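Local atomic coordinates of hypothetical protein PurS (Thermus thermophilus, PDB entry 2DGB), a protein that is a small alpha/beta protein of the PurS family that pairs with a second copy of itself through a continuous antiparallel sheet. Residues Y4-I10 and K42-F48; A56-K61 and Y75-L80. One frame throughout, in Å; residues are numbered along the deposited sequence.

Contact 1 of 2, residues Y4-I10 and K42-F48; sequences YQATLLI and KVLEIVF
E45 OE1 is gripped twice: T7 OG1 donates to its syn lone pair at 2.7 Å, and Q5 NE2 comes from above the carboxylate plane at 3.0 Å. The second bond is bent, 139° at the hydrogen, and the amide and carboxylate planes stand 71° apart. E45 reaches both partners because its chain bends at chi2 (-64°) and lies alongside T7, while Q5, extended beyond CG, comes in obliquely on the same face. Two donors on one oxygen fix the rotation of the carboxylate and would help to stabilise its charge, which E11 of the second subunit, close to OE2, would oppose. Beyond T7, the L9 CD2 methyl meets V43 CG2 at 3.7 Å on the same face. Strands 4-10 and 42-48 run antiparallel, the first as the middle one of this chain's three strands, and four hydrogen-bonded pairs, Y4-F48, A6-I46, L8-L44 and I10-K42, join them; strand 42-48 pairs on its other edge with a strand of the second subunit. The opposite face, largely apolar, is turned to helix 53-67. There F48 lays one ring face against Y4 CB and its edge against A6 CB. L8 CD1 touches I46 CD1 at 3.6 Å, and K42 contributes its aliphatic part, crossing I10.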
loop_
_atom_site.group_PDB
_atom_site.type_symbol
_atom_site.label_atom_id
_atom_site.label_comp_id
_atom_site.label_asym_id
_atom_site.label_seq_id
_atom_site.Cartn_x
_atom_site.Cartn_y
_atom_site.Cartn_z
ATOM N N TYR A 4 -11.035 14.160 5.219
ATOM C CA TYR A 4 -9.824 13.431 5.602
ATOM C C TYR A 4 -9.357 12.468 4.512
ATOM O O TYR A 4 -10.130 12.064 3.647
ATOM C CB TYR A 4 -10.087 12.610 6.872
ATOM C CG TYR A 4 -10.606 13.419 8.040
ATOM C CD1 TYR A 4 -9.739 13.920 9.006
ATOM C CD2 TYR A 4 -11.965 13.717 8.155
ATOM C CE1 TYR A 4 -10.208 14.707 10.060
ATOM C CE2 TYR A 4 -12.443 14.502 9.197
ATOM C CZ TYR A 4 -11.561 14.995 10.144
ATOM O OH TYR A 4 -12.031 15.798 11.158
ATOM N N GLN A 5 -8.086 12.100 4.559
ATOM C CA GLN A 5 -7.565 11.140 3.607
ATOM C C GLN A 5 -6.877 10.060 4.420
ATOM O O GLN A 5 -5.983 10.336 5.218
ATOM C CB GLN A 5 -6.563 11.764 2.634
ATOM C CG GLN A 5 -6.085 10.754 1.586
ATOM C CD GLN A 5 -4.950 11.275 0.730
ATOM O OE1 GLN A 5 -5.037 12.354 0.152
ATOM N NE2 GLN A 5 -3.876 10.500 0.639
ATOM N N ALA A 6 -7.320 8.827 4.224
ATOM C CA ALA A 6 -6.760 7.695 4.938
ATOM C C ALA A 6 -5.954 6.838 3.978
ATOM O O ALA A 6 -6.370 6.610 2.839
ATOM C CB ALA A 6 -7.881 6.869 5.561
ATOM N N THR A 7 -4.787 6.397 4.432
ATOM C CA THR A 7 -3.935 5.524 3.636
ATOM C C THR A 7 -4.080 4.138 4.260
ATOM O O THR A 7 -3.499 3.850 5.312
ATOM C CB THR A 7 -2.459 5.951 3.691
ATOM O OG1 THR A 7 -2.326 7.280 3.174
ATOM C CG2 THR A 7 -1.605 5.008 2.840
ATOM N N LEU A 8 -4.876 3.294 3.613
ATOM C CA LEU A 8 -5.131 1.943 4.095
ATOM C C LEU A 8 -4.396 0.875 3.309
ATOM O O LEU A 8 -4.504 0.800 2.084
ATOM C CB LEU A 8 -6.628 1.632 4.039
ATOM C CG LEU A 8 -7.545 2.110 5.165
ATOM C CD1 LEU A 8 -8.973 2.187 4.654
ATOM C CD2 LEU A 8 -7.448 1.163 6.353
ATOM N N LEU A 9 -3.658 0.037 4.024
ATOM C CA LEU A 9 -2.941 -1.055 3.391
ATOM C C LEU A 9 -3.764 -2.319 3.636
ATOM O O LEU A 9 -4.223 -2.557 4.752
ATOM C CB LEU A 9 -1.556 -1.219 4.014
ATOM C CG LEU A 9 -0.618 -0.014 3.961
ATOM C CD1 LEU A 9 0.715 -0.399 4.580
ATOM C CD2 LEU A 9 -0.426 0.439 2.515
ATOM N N ILE A 10 -3.975 -3.110 2.589
ATOM C CA ILE A 10 -4.716 -4.358 2.721
ATOM C C ILE A 10 -3.791 -5.434 2.175
ATOM O O ILE A 10 -3.527 -5.507 0.972
ATOM C CB ILE A 10 -6.054 -4.309 1.939
ATOM C CG1 ILE A 10 -6.961 -3.225 2.550
ATOM C CG2 ILE A 10 -6.743 -5.656 2.001
ATOM C CD1 ILE A 10 -8.297 -3.035 1.836
ATOM N N LYS A 42 -2.405 -4.195 -1.632
ATOM C CA LYS A 42 -3.005 -3.040 -2.269
ATOM C C LYS A 42 -3.034 -1.879 -1.285
ATOM O O LYS A 42 -3.152 -2.079 -0.076
ATOM C CB LYS A 42 -4.433 -3.376 -2.721
ATOM C CG LYS A 42 -5.430 -3.444 -1.584
ATOM C CD LYS A 42 -6.762 -4.065 -2.016
ATOM C CE LYS A 42 -6.659 -5.582 -2.171
ATOM N NZ LYS A 42 -8.001 -6.232 -2.271
ATOM N N VAL A 43 -2.882 -0.670 -1.803
ATOM C CA VAL A 43 -2.957 0.514 -0.959
ATOM C C VAL A 43 -4.142 1.322 -1.470
ATOM O O VAL A 43 -4.320 1.485 -2.686
ATOM C CB VAL A 43 -1.659 1.384 -1.013
ATOM C CG1 VAL A 43 -1.360 1.830 -2.441
ATOM C CG2 VAL A 43 -1.821 2.614 -0.102
ATOM N N LEU A 44 -4.965 1.790 -0.539
ATOM C CA LEU A 44 -6.142 2.591 -0.854
ATOM C C LEU A 44 -6.049 3.961 -0.189
ATOM O O LEU A 44 -5.980 4.056 1.043
ATOM C CB LEU A 44 -7.421 1.894 -0.363
ATOM C CG LEU A 44 -8.003 0.720 -1.163
ATOM C CD1 LEU A 44 -6.942 -0.324 -1.411
ATOM C CD2 LEU A 44 -9.174 0.118 -0.398
ATOM N N GLU A 45 -6.019 5.009 -1.007
ATOM C CA GLU A 45 -5.982 6.384 -0.510
ATOM C C GLU A 45 -7.443 6.800 -0.569
ATOM O O GLU A 45 -7.998 6.993 -1.653
ATOM C CB GLU A 45 -5.159 7.289 -1.429
ATOM C CG GLU A 45 -3.692 6.897 -1.590
ATOM C CD GLU A 45 -2.890 6.992 -0.294
ATOM O OE1 GLU A 45 -3.423 7.522 0.704
ATOM O OE2 GLU A 45 -1.722 6.542 -0.281
ATOM N N ILE A 46 -8.064 6.928 0.596
ATOM C CA ILE A 46 -9.472 7.270 0.663
ATOM C C ILE A 46 -9.753 8.657 1.234
ATOM O O ILE A 46 -9.391 8.960 2.375
ATOM C CB ILE A 46 -10.233 6.231 1.517
ATOM C CG1 ILE A 46 -9.885 4.814 1.048
ATOM C CG2 ILE A 46 -11.734 6.485 1.434
ATOM C CD1 ILE A 46 -10.632 3.720 1.787
ATOM N N VAL A 47 -10.394 9.493 0.423
ATOM C CA VAL A 47 -10.788 10.837 0.841
ATOM C C VAL A 47 -12.256 10.689 1.227
ATOM O O VAL A 47 -13.083 10.232 0.423
ATOM C CB VAL A 47 -10.643 11.858 -0.314
ATOM C CG1 VAL A 47 -11.159 13.227 0.123
ATOM C CG2 VAL A 47 -9.175 11.950 -0.738
ATOM N N PHE A 48 -12.575 11.062 2.464
ATOM C CA PHE A 48 -13.930 10.922 2.972
ATOM C C PHE A 48 -14.203 11.930 4.090
ATOM O O PHE A 48 -13.272 12.473 4.680
ATOM C CB PHE A 48 -14.105 9.509 3.516
ATOM C CG PHE A 48 -13.267 9.230 4.734
ATOM C CD1 PHE A 48 -13.840 9.233 6.003
ATOM C CD2 PHE A 48 -11.899 8.997 4.616
ATOM C CE1 PHE A 48 -13.062 9.008 7.141
ATOM C CE2 PHE A 48 -11.109 8.772 5.750
ATOM C CZ PHE A 48 -11.695 8.778 7.013
#

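Contact 2 of 2, residues A56-K61 and Y75-L80; sequences AEEKAK and YALEAL
L77 and L80 both point from strand 75-80 toward helix 56-61, and E57 reaches down from the helix to lie across the two of them. Each leucine sends CG out anti to its own backbone N (chi1 -177° in L77), which carries the branched end away from the strand and up to the helix. The fork of L77 takes the methyl of A60 between its branches: A60 CB is 3.6 Å from L77 CD2 and 3.8 Å from L77 CD1. L80 meets the helix about one turn before A60, where its CD2 methyl comes within 3.6 Å of E57 CA and packs more loosely on A56 CB. The E57 chain turns at chi2 (83°), bringing its carboxylate over the leucine ends, with OE2 3.3 Å from L77 CD2 and 3.4 Å from L80 CD2. These are contacts of an oxygen with methyl groups, at the partly exposed margin of the packing. K61 crosses L77 at about a right angle, CG against CD2, before its chain bends away. Farther along, the Y75 ring approaches the K61 backbone obliquely; its OH lies 3.3 Å from K61 O. Between the leucines, E78 and A79 both face T7 in a classic beta bulge, and this extra residue is why L77 and L80, three positions apart, can point to the same side. L77 and L80 also touch A6 on the central strand. Such apolar packing of a helix across the face of an antiparallel sheet is characteristic of a two-layer alpha/beta sandwich.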
loop_
_atom_site.group_PDB
_atom_site.type_symbol
_atom_site.label_atom_id
_atom_site.label_comp_id
_atom_site.label_asym_id
_atom_site.label_seq_id
_atom_site.Cartn_x
_atom_site.Cartn_y
_atom_site.Cartn_z
ATOM N N ALA A 56 -12.961 10.149 12.307
ATOM C CA ALA A 56 -12.348 9.849 11.016
ATOM C C ALA A 56 -11.470 8.602 11.146
ATOM O O ALA A 56 -11.431 7.754 10.250
ATOM C CB ALA A 56 -11.513 11.036 10.540
ATOM N N GLU A 57 -10.759 8.500 12.265
ATOM C CA GLU A 57 -9.895 7.356 12.520
ATOM C C GLU A 57 -10.781 6.121 12.597
ATOM O O GLU A 57 -10.458 5.068 12.038
ATOM C CB GLU A 57 -9.142 7.544 13.843
ATOM C CG GLU A 57 -8.424 6.292 14.349
ATOM C CD GLU A 57 -7.057 6.074 13.722
ATOM O OE1 GLU A 57 -6.494 4.974 13.906
ATOM O OE2 GLU A 57 -6.538 6.997 13.059
ATOM N N GLU A 58 -11.913 6.267 13.278
ATOM C CA GLU A 58 -12.860 5.176 13.441
ATOM C C GLU A 58 -13.431 4.743 12.104
ATOM O O GLU A 58 -13.563 3.545 11.840
ATOM C CB GLU A 58 -14.005 5.594 14.368
ATOM C CG GLU A 58 -14.969 4.471 14.686
ATOM C CD GLU A 58 -16.056 4.900 15.651
ATOM O OE1 GLU A 58 -16.784 4.023 16.163
ATOM O OE2 GLU A 58 -16.181 6.116 15.890
ATOM N N LYS A 59 -13.788 5.719 11.268
ATOM C CA LYS A 59 -14.337 5.415 9.951
ATOM C C LYS A 59 -13.279 4.749 9.079
ATOM O O LYS A 59 -13.580 3.823 8.324
ATOM C CB LYS A 59 -14.823 6.685 9.254
ATOM C CG LYS A 59 -16.080 7.289 9.850
ATOM C CD LYS A 59 -16.539 8.485 9.028
ATOM C CE LYS A 59 -17.921 8.952 9.445
ATOM N NZ LYS A 59 -18.438 9.976 8.494
ATOM N N ALA A 60 -12.042 5.226 9.175
ATOM C CA ALA A 60 -10.960 4.651 8.381
ATOM C C ALA A 60 -10.790 3.161 8.692
ATOM O O ALA A 60 -10.707 2.334 7.785
ATOM C CB ALA A 60 -9.666 5.385 8.652
ATOM N N LYS A 61 -10.735 2.823 9.977
ATOM C CA LYS A 61 -10.574 1.433 10.375
ATOM C C LYS A 61 -11.807 0.595 10.035
ATOM O O LYS A 61 -11.698 -0.617 9.822
ATOM C CB LYS A 61 -10.271 1.332 11.873
ATOM C CG LYS A 61 -9.026 2.100 12.316
ATOM C CD LYS A 61 -8.287 1.386 13.446
ATOM C CE LYS A 61 -9.196 1.083 14.635
ATOM N NZ LYS A 61 -9.743 2.316 15.264
ATOM N N TYR A 75 -5.826 -5.474 7.502
ATOM C CA TYR A 75 -5.709 -4.100 7.039
ATOM C C TYR A 75 -4.918 -3.322 8.065
ATOM O O TYR A 75 -4.814 -3.729 9.223
ATOM C CB TYR A 75 -7.093 -3.461 6.848
ATOM C CG TYR A 75 -7.899 -3.303 8.122
ATOM C CD1 TYR A 75 -7.775 -2.166 8.926
ATOM C CD2 TYR A 75 -8.790 -4.295 8.525
ATOM C CE1 TYR A 75 -8.527 -2.024 10.101
ATOM C CE2 TYR A 75 -9.542 -4.165 9.692
ATOM C CZ TYR A 75 -9.411 -3.033 10.472
ATOM O OH TYR A 75 -10.187 -2.918 11.611
ATOM N N ALA A 76 -4.353 -2.205 7.635
ATOM C CA ALA A 76 -3.583 -1.360 8.528
ATOM C C ALA A 76 -3.750 0.089 8.096
ATOM O O ALA A 76 -3.566 0.413 6.919
ATOM C CB ALA A 76 -2.112 -1.755 8.481
ATOM N N LEU A 77 -4.121 0.952 9.037
ATOM C CA LEU A 77 -4.274 2.368 8.728
ATOM C C LEU A 77 -2.868 2.950 8.806
ATOM O O LEU A 77 -2.375 3.264 9.890
ATOM C CB LEU A 77 -5.196 3.045 9.750
ATOM C CG LEU A 77 -5.511 4.529 9.516
ATOM C CD1 LEU A 77 -5.980 4.755 8.076
ATOM C CD2 LEU A 77 -6.572 4.980 10.510
ATOM N N GLU A 78 -2.223 3.066 7.650
ATOM C CA GLU A 78 -0.859 3.568 7.564
ATOM C C GLU A 78 -0.720 5.059 7.880
ATOM O O GLU A 78 0.290 5.487 8.439
ATOM C CB GLU A 78 -0.302 3.276 6.173
ATOM C CG GLU A 78 1.154 3.650 5.970
ATOM C CD GLU A 78 2.093 2.869 6.870
ATOM O OE1 GLU A 78 1.742 1.730 7.252
ATOM O OE2 GLU A 78 3.188 3.388 7.181
ATOM N N ALA A 79 -1.730 5.845 7.512
ATOM C CA ALA A 79 -1.712 7.282 7.768
ATOM C C ALA A 79 -3.123 7.854 7.691
ATOM O O ALA A 79 -4.025 7.229 7.135
ATOM C CB ALA A 79 -0.810 7.987 6.760
ATOM N N LEU A 80 -3.302 9.045 8.255
ATOM C CA LEU A 80 -4.593 9.719 8.253
ATOM C C LEU A 80 -4.353 11.215 8.446
ATOM O O LEU A 80 -3.718 11.636 9.415
ATOM C CB LEU A 80 -5.479 9.192 9.385
ATOM C CG LEU A 80 -6.865 9.832 9.516
ATOM C CD1 LEU A 80 -7.739 9.406 8.347
ATOM C CD2 LEU A 80 -7.502 9.420 10.829
#

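Overall arrangement
From the N terminus, strand 3-12 runs out, helix 19-30 follows, and strand 37-49 returns beside the first, so contact 1 closes a loop of 31 residues. The chain then passes into helix 53-67 and on to strand 73-83; contact 2 closes this shorter loop of 13 residues. The two loops follow in series, neither enclosing nor crossing the other. Strand 3-12 lies between the other two, giving the order 37-49, 3-12, 73-83, and backbone bonds from T7 and L9 join contact 1 to strand 75-80. Where F48 meets A56, the sheet of contact 1 packs on the helix of contact 2.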